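Local coordinates for putative spindle pole body component alp6 protein (Chaetomium thermophilum, PDB 6L7R), which probably binds gamma-tubulin and microtubule minus ends as a TUBGCP family member, this chain being its N-terminal helical part, at residues A[81-84]-A[85-89]; A[60-63]-A[64-67]; A[43-46]-A[47-50]. All coordinates share one frame; numbering follows the deposited sequence.

Contact 1 of 3, residues A[81-84]-A[85-89]; sequences NLYT and RLLAL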
loop_
_atom_site.group_PDB
_atom_site.type_symbol
_atom_site.label_atom_id
_atom_site.label_comp_id
_atom_site.label_asym_id
_atom_site.label_seq_id
_atom_site.Cartn_x
_atom_site.Cartn_y
_atom_site.Cartn_z
ATOM N N ASN A 81 13.417 -16.706 -3.920
ATOM C CA ASN A 81 14.305 -16.644 -2.763
ATOM C C ASN A 81 13.904 -15.509 -1.822
ATOM O O ASN A 81 13.953 -15.663 -0.596
ATOM C CB ASN A 81 15.754 -16.493 -3.227
ATOM C CG ASN A 81 16.253 -17.715 -3.993
ATOM O OD1 ASN A 81 15.671 -18.798 -3.901
ATOM N ND2 ASN A 81 17.330 -17.543 -4.757
ATOM N N LEU A 82 13.501 -14.362 -2.373
ATOM C CA LEU A 82 13.028 -13.269 -1.522
ATOM C C LEU A 82 11.790 -13.677 -0.727
ATOM O O LEU A 82 11.688 -13.387 0.477
ATOM C CB LEU A 82 12.735 -12.029 -2.370
ATOM C CG LEU A 82 13.932 -11.276 -2.948
ATOM C CD1 LEU A 82 13.514 -10.336 -4.077
ATOM C CD2 LEU A 82 14.634 -10.506 -1.851
ATOM N N TYR A 83 10.847 -14.368 -1.379
ATOM C CA TYR A 83 9.628 -14.804 -0.703
ATOM C C TYR A 83 9.952 -15.714 0.468
ATOM O O TYR A 83 9.351 -15.603 1.543
ATOM C CB TYR A 83 8.706 -15.528 -1.689
ATOM C CG TYR A 83 7.454 -16.103 -1.045
ATOM C CD1 TYR A 83 6.476 -15.270 -0.508
ATOM C CD2 TYR A 83 7.247 -17.476 -0.978
ATOM C CE1 TYR A 83 5.330 -15.791 0.086
ATOM C CE2 TYR A 83 6.104 -18.005 -0.391
ATOM C CZ TYR A 83 5.153 -17.158 0.139
ATOM O OH TYR A 83 4.021 -17.682 0.722
ATOM N N THR A 84 10.898 -16.632 0.272
ATOM C CA THR A 84 11.272 -17.541 1.343
ATOM C C THR A 84 11.859 -16.780 2.525
ATOM O O THR A 84 11.523 -17.057 3.681
ATOM C CB THR A 84 12.263 -18.574 0.816
ATOM O OG1 THR A 84 11.600 -19.425 -0.125
ATOM C CG2 THR A 84 12.821 -19.412 1.954
ATOM N N ARG A 85 12.758 -15.826 2.249
ATOM C CA ARG A 85 13.338 -15.018 3.318
ATOM C C ARG A 85 12.252 -14.295 4.088
ATOM O O ARG A 85 12.257 -14.265 5.324
ATOM C CB ARG A 85 14.320 -13.994 2.749
ATOM C CG ARG A 85 15.629 -14.551 2.214
ATOM C CD ARG A 85 16.569 -13.364 1.885
ATOM N NE ARG A 85 16.671 -12.449 3.021
ATOM C CZ ARG A 85 17.107 -11.195 2.942
ATOM N NH1 ARG A 85 17.452 -10.675 1.773
ATOM N NH2 ARG A 85 17.180 -10.452 4.037
ATOM N N LEU A 86 11.317 -13.692 3.361
ATOM C CA LEU A 86 10.266 -12.916 4.007
ATOM C C LEU A 86 9.456 -13.778 4.965
ATOM O O LEU A 86 9.152 -13.355 6.086
ATOM C CB LEU A 86 9.357 -12.305 2.945
ATOM C CG LEU A 86 8.162 -11.537 3.499
ATOM C CD1 LEU A 86 8.640 -10.273 4.180
ATOM C CD2 LEU A 86 7.169 -11.227 2.385
ATOM N N LEU A 87 9.098 -14.989 4.537
ATOM C CA LEU A 87 8.253 -15.847 5.361
ATOM C C LEU A 87 8.905 -16.176 6.696
ATOM O O LEU A 87 8.205 -16.379 7.696
ATOM C CB LEU A 87 7.933 -17.143 4.618
ATOM C CG LEU A 87 7.086 -17.090 3.350
ATOM C CD1 LEU A 87 6.778 -18.510 2.918
ATOM C CD2 LEU A 87 5.817 -16.309 3.597
ATOM N N ALA A 88 10.239 -16.244 6.730
ATOM C CA ALA A 88 10.969 -16.627 7.934
ATOM C C ALA A 88 11.107 -15.491 8.944
ATOM O O ALA A 88 11.494 -15.747 10.090
ATOM C CB ALA A 88 12.361 -17.152 7.556
ATOM N N LEU A 89 10.811 -14.256 8.559
ATOM C CA LEU A 89 11.034 -13.132 9.458
ATOM C C LEU A 89 10.024 -13.169 10.603
ATOM O O LEU A 89 8.866 -13.551 10.397
ATOM C CB LEU A 89 10.923 -11.806 8.702
ATOM C CG LEU A 89 12.014 -11.485 7.673
ATOM C CD1 LEU A 89 11.715 -10.156 6.989
ATOM C CD2 LEU A 89 13.405 -11.462 8.306
#

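Contact 2 of 3, residues A[60-63]-A[64-67]; sequences ASDL and IKRR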
loop_
_atom_site.group_PDB
_atom_site.type_symbol
_atom_site.label_atom_id
_atom_site.label_comp_id
_atom_site.label_asym_id
_atom_site.label_seq_id
_atom_site.Cartn_x
_atom_site.Cartn_y
_atom_site.Cartn_z
ATOM N N ALA A 60 -1.014 -15.245 -3.155
ATOM C CA ALA A 60 -0.417 -14.071 -3.787
ATOM C C ALA A 60 0.939 -14.400 -4.392
ATOM O O ALA A 60 1.275 -13.916 -5.480
ATOM C CB ALA A 60 -0.282 -12.934 -2.776
ATOM N N SER A 61 1.733 -15.220 -3.703
ATOM C CA SER A 61 3.040 -15.591 -4.224
ATOM C C SER A 61 2.922 -16.450 -5.475
ATOM O O SER A 61 3.772 -16.360 -6.371
ATOM C CB SER A 61 3.839 -16.311 -3.140
ATOM O OG SER A 61 3.126 -17.430 -2.645
ATOM N N ASP A 62 1.886 -17.289 -5.559
ATOM C CA ASP A 62 1.656 -18.049 -6.783
ATOM C C ASP A 62 1.214 -17.136 -7.920
ATOM O O ASP A 62 1.609 -17.336 -9.075
ATOM C CB ASP A 62 0.618 -19.142 -6.538
ATOM C CG ASP A 62 1.230 -20.409 -5.990
ATOM O OD1 ASP A 62 0.731 -20.917 -4.965
ATOM O OD2 ASP A 62 2.212 -20.901 -6.586
ATOM N N LEU A 63 0.390 -16.130 -7.611
ATOM C CA LEU A 63 0.015 -15.150 -8.624
ATOM C C LEU A 63 1.230 -14.367 -9.099
ATOM O O LEU A 63 1.370 -14.090 -10.296
ATOM C CB LEU A 63 -1.048 -14.196 -8.076
ATOM C CG LEU A 63 -2.495 -14.686 -7.972
ATOM C CD1 LEU A 63 -3.337 -13.684 -7.207
ATOM C CD2 LEU A 63 -3.076 -14.917 -9.351
ATOM N N ILE A 64 2.120 -14.003 -8.172
ATOM C CA ILE A 64 3.306 -13.237 -8.543
ATOM C C ILE A 64 4.249 -14.085 -9.388
ATOM O O ILE A 64 4.785 -13.618 -10.400
ATOM C CB ILE A 64 4.006 -12.693 -7.287
ATOM C CG1 ILE A 64 3.153 -11.606 -6.624
ATOM C CG2 ILE A 64 5.389 -12.162 -7.634
ATOM C CD1 ILE A 64 3.664 -11.173 -5.261
ATOM N N LYS A 65 4.463 -15.344 -8.998
ATOM C CA LYS A 65 5.367 -16.196 -9.762
ATOM C C LYS A 65 4.870 -16.380 -11.193
ATOM O O LYS A 65 5.633 -16.213 -12.151
ATOM C CB LYS A 65 5.531 -17.551 -9.069
ATOM C CG LYS A 65 6.919 -18.162 -9.231
ATOM C CD LYS A 65 6.954 -19.622 -8.793
ATOM C CE LYS A 65 6.299 -19.812 -7.427
ATOM N NZ LYS A 65 6.967 -19.039 -6.336
ATOM N N ARG A 66 3.590 -16.722 -11.360
ATOM C CA ARG A 66 3.087 -16.958 -12.710
ATOM C C ARG A 66 3.086 -15.677 -13.531
ATOM O O ARG A 66 3.290 -15.721 -14.750
ATOM C CB ARG A 66 1.690 -17.576 -12.662
ATOM C CG ARG A 66 1.692 -19.101 -12.609
ATOM C CD ARG A 66 2.731 -19.702 -13.560
ATOM N NE ARG A 66 2.520 -21.131 -13.787
ATOM C CZ ARG A 66 3.370 -22.089 -13.424
ATOM N NH1 ARG A 66 4.503 -21.780 -12.810
ATOM N NH2 ARG A 66 3.084 -23.359 -13.675
ATOM N N ARG A 67 2.873 -14.534 -12.883
ATOM C CA ARG A 67 3.046 -13.254 -13.560
ATOM C C ARG A 67 4.488 -13.080 -14.031
ATOM O O ARG A 67 4.732 -12.696 -15.180
ATOM C CB ARG A 67 2.623 -12.120 -12.626
ATOM C CG ARG A 67 3.164 -10.752 -12.983
ATOM C CD ARG A 67 2.122 -9.893 -13.656
ATOM N NE ARG A 67 2.591 -8.522 -13.845
ATOM C CZ ARG A 67 1.943 -7.607 -14.556
ATOM N NH1 ARG A 67 0.797 -7.915 -15.146
ATOM N NH2 ARG A 67 2.440 -6.386 -14.680
#

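Contact 3 of 3, residues A[43-46]-A[47-50]; sequences RALL and EQPG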
loop_
_atom_site.group_PDB
_atom_site.type_symbol
_atom_site.label_atom_id
_atom_site.label_comp_id
_atom_site.label_asym_id
_atom_site.label_seq_id
_atom_site.Cartn_x
_atom_site.Cartn_y
_atom_site.Cartn_z
ATOM N N ARG A 43 -11.512 7.057 2.177
ATOM C CA ARG A 43 -12.331 6.351 3.155
ATOM C C ARG A 43 -13.380 5.491 2.466
ATOM O O ARG A 43 -13.606 4.341 2.858
ATOM C CB ARG A 43 -12.994 7.340 4.113
ATOM C CG ARG A 43 -12.008 8.056 5.017
ATOM C CD ARG A 43 -11.213 7.070 5.869
ATOM N NE ARG A 43 -11.122 7.574 7.229
ATOM C CZ ARG A 43 -12.067 7.390 8.147
ATOM N NH1 ARG A 43 -13.159 6.703 7.850
ATOM N NH2 ARG A 43 -11.927 7.894 9.358
ATOM N N ALA A 44 -14.015 6.022 1.417
ATOM C CA ALA A 44 -15.028 5.249 0.708
ATOM C C ALA A 44 -14.410 4.032 0.031
ATOM O O ALA A 44 -14.977 2.932 0.074
ATOM C CB ALA A 44 -15.739 6.136 -0.317
ATOM N N LEU A 45 -13.256 4.215 -0.614
ATOM C CA LEU A 45 -12.588 3.093 -1.271
ATOM C C LEU A 45 -12.275 1.981 -0.282
ATOM O O LEU A 45 -12.478 0.800 -0.579
ATOM C CB LEU A 45 -11.304 3.570 -1.950
ATOM C CG LEU A 45 -11.516 4.483 -3.164
ATOM C CD1 LEU A 45 -10.209 5.077 -3.648
ATOM C CD2 LEU A 45 -12.207 3.719 -4.292
ATOM N N LEU A 46 -11.789 2.338 0.905
ATOM C CA LEU A 46 -11.397 1.314 1.865
ATOM C C LEU A 46 -12.590 0.593 2.470
ATOM O O LEU A 46 -12.404 -0.480 3.050
ATOM C CB LEU A 46 -10.524 1.932 2.957
ATOM C CG LEU A 46 -9.167 2.443 2.479
ATOM C CD1 LEU A 46 -8.424 3.125 3.611
ATOM C CD2 LEU A 46 -8.316 1.306 1.891
ATOM N N GLU A 47 -13.808 1.134 2.332
ATOM C CA GLU A 47 -15.007 0.416 2.753
ATOM C C GLU A 47 -15.511 -0.577 1.714
ATOM O O GLU A 47 -16.403 -1.370 2.031
ATOM C CB GLU A 47 -16.160 1.381 3.064
ATOM C CG GLU A 47 -15.832 2.570 3.941
ATOM C CD GLU A 47 -15.560 2.201 5.383
ATOM O OE1 GLU A 47 -15.712 1.015 5.744
ATOM O OE2 GLU A 47 -15.192 3.111 6.159
ATOM N N GLN A 48 -15.000 -0.542 0.489
ATOM C CA GLN A 48 -15.576 -1.366 -0.571
ATOM C C GLN A 48 -15.304 -2.842 -0.287
ATOM O O GLN A 48 -14.178 -3.202 0.075
ATOM C CB GLN A 48 -15.025 -0.947 -1.938
ATOM C CG GLN A 48 -15.508 0.440 -2.374
ATOM C CD GLN A 48 -15.127 0.810 -3.810
ATOM O OE1 GLN A 48 -14.121 0.341 -4.351
ATOM N NE2 GLN A 48 -15.944 1.655 -4.430
ATOM N N PRO A 49 -16.308 -3.718 -0.418
ATOM C CA PRO A 49 -16.144 -5.105 0.061
ATOM C C PRO A 49 -15.024 -5.880 -0.615
ATOM O O PRO A 49 -14.320 -6.644 0.058
ATOM C CB PRO A 49 -17.519 -5.728 -0.224
ATOM C CG PRO A 49 -18.458 -4.570 -0.229
ATOM C CD PRO A 49 -17.692 -3.430 -0.824
ATOM N N GLY A 50 -14.839 -5.722 -1.923
ATOM C CA GLY A 50 -13.773 -6.453 -2.584
ATOM C C GLY A 50 -14.093 -7.930 -2.780
ATOM O O GLY A 50 -15.188 -8.416 -2.493
HETATM O O HOH W 1 -11.781 -0.321 -3.350
HETATM O O HOH W 2 -12.642 -3.457 2.193
#

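Contact 1 of 3, residues A[81-84]-A[85-89]
Asn81 O receives Arg85 N at 3.1 Å, and the CG of Arg85 lies 3.5 Å from Asn81 O. The guanidinium lies clear of this turn; its NH2 makes a weak hydrogen bond to a polar side chain of another protein chain. Leu82 O takes Leu86 N at 2.9 Å. Leu82 and Leu86 are both buried and pack against that other chain. These bonds are the i to i+4 ladder of an alpha-helix, the last turns of helix 76-88. Tyr83 carries the side-chain contact. Its CG stands anti to the backbone N (chi1 176°), which carries the ring over Leu87. Leu87 CG sits over one face, offset toward the rim, in a CH-pi contact 3.9 Å from the ring centroid. Both methyls lie over the same face, toward the phenol end: Leu87 CD1 is 3.4 Å from Tyr83 CE2, and Leu87 CD2 is 3.6 Å from Tyr83 CE1. Tyr83 OH hydrogen-bonds Asn58 OD1. An alanine here is likely to uncover Leu87 and leave Asn58 OD1 without this partner. Thr84 O makes a weak bond to Ala88 N at 3.4 Å, and its OG1 turns back to Ser80 O.

Contact 2 of 3, residues A[60-63]-A[64-67]
Ile64 and Ala60 meet on the tight side of this helical stretch. Ile64 N binds Ala60 O at 2.8 Å. Ile64 CG1 also lies close to that oxygen, 3.2 Å from Ala60 O. With CG1 anti to its carbonyl carbon (chi1 -69°), this branch lies beside the backbone N and runs back along the preceding turn. CD1 continues that way, and the isoleucine side chain lies alongside the carbonyl of Ala60. Both residues are buried. Ser61 is buried too. Its O takes Lys65 N at 2.9 Å, while its OG makes a weak hydrogen bond to Asn58 O. Lys65 CB sits 3.4 Å from Ser61 O. The ladder goes on with Arg66 N to Asp62 O at 3.1 Å and with Arg67 N to Leu63 O at 3.0 Å. This is the regular i to i+4 pattern of an alpha-helix.

The other side is looser. The aliphatic part of Lys65 curls at chi3 and chi4, bringing its CE within 4.3 Å of Asp62 OD2. The charges stay apart: Lys65 NZ is 5.1 Å from Asp62 OD2, too far for a salt bridge. They may still attract weakly. Asp62 and Arg66 are exposed, and the arginine chain, bent at chi2, carries its guanidinium clear of Asp62.

Helix 59-70 is flanked by both later helices. Ala60 and Ile64 touch Leu99 of helix 95-105, and Leu63 and Ile64 touch His103. On helix 76-88, Ser61 meets Tyr83 and Ile64 meets Phe79. Ile64 also packs on an apolar side chain of another protein chain.

Contact 3 of 3, residues A[43-46]-A[47-50]
Glu47 OE2 approaches the guanidinium of Arg43 obliquely. The nearest charged atoms, Arg43 NH1 and Glu47 OE2, are 4.5 Å apart, so opposite charges lie near each other without a salt bridge. The carboxylate reaches this place because the glutamate chain bends at chi2 (-70°) and folds back along the helix. Its CG passes very near the backbone, 3.0 Å from Arg43 O. Packing is tight at that point. The guanidinium has its polar partner elsewhere: Arg43 NE makes a weak hydrogen bond to Asn10 OD1.

The second flat group is the amide of Gln48. Its side chain lies side by side with Leu45 and points the same way. Gln48 CG is anti to its carbonyl carbon, and the chain runs extended beyond it (chi2 -172°). This sets Gln48 OE1 3.9 Å from Leu45 CD2. A water donates to both Leu45 O and Gln48 OE1, at 2.6 Å from Gln48 OE1, and bridges the amide to the backbone. Leu45 O therefore receives two bonds, from this water and from Gln48 N at 3.0 Å. This i to i+3 bond comes to Leu45 O from above the carbonyl plane, not on a lone pair.

The regular i to i+4 ladder gives way here. The bonds of Glu47 N to Arg43 O and Ala44 O are both weak. A second water donates to Leu46 O and to Gln48 O, 2.6 Å from Gln48 O, and links the last turn to the outgoing chain.

The contact lies at the surface, where helix 29-47 passes into the loop before helix 59-70. Arg43 touches Met6 and Ile13 of helix 6-20, and Leu46 also touches Ile13. Leu45 and Leu46 pack on apolar side chains of another protein chain.

Along the chain the order is contact 3, contact 2, contact 1. All three are local: contacts 1 and 2 along helices, contact 3 where helix 29-47 passes into a loop. Helix 29-47 packs on helix 6-20. Contacts 2 and 1 lie on the consecutive helices 59-70 and 76-88. Their centres are about 15 Å apart and they touch, Tyr83 CZ lying 3.5 Å from Ser61 OG. Contact 3 stands apart, its centre about 24 Å from that of contact 2 and about 30 Å from that of contact 1. Helices 59-70, 76-88 and 95-105 pack into a second group, beyond the loop after helix 29-47. Residues of each contact pack against another protein chain.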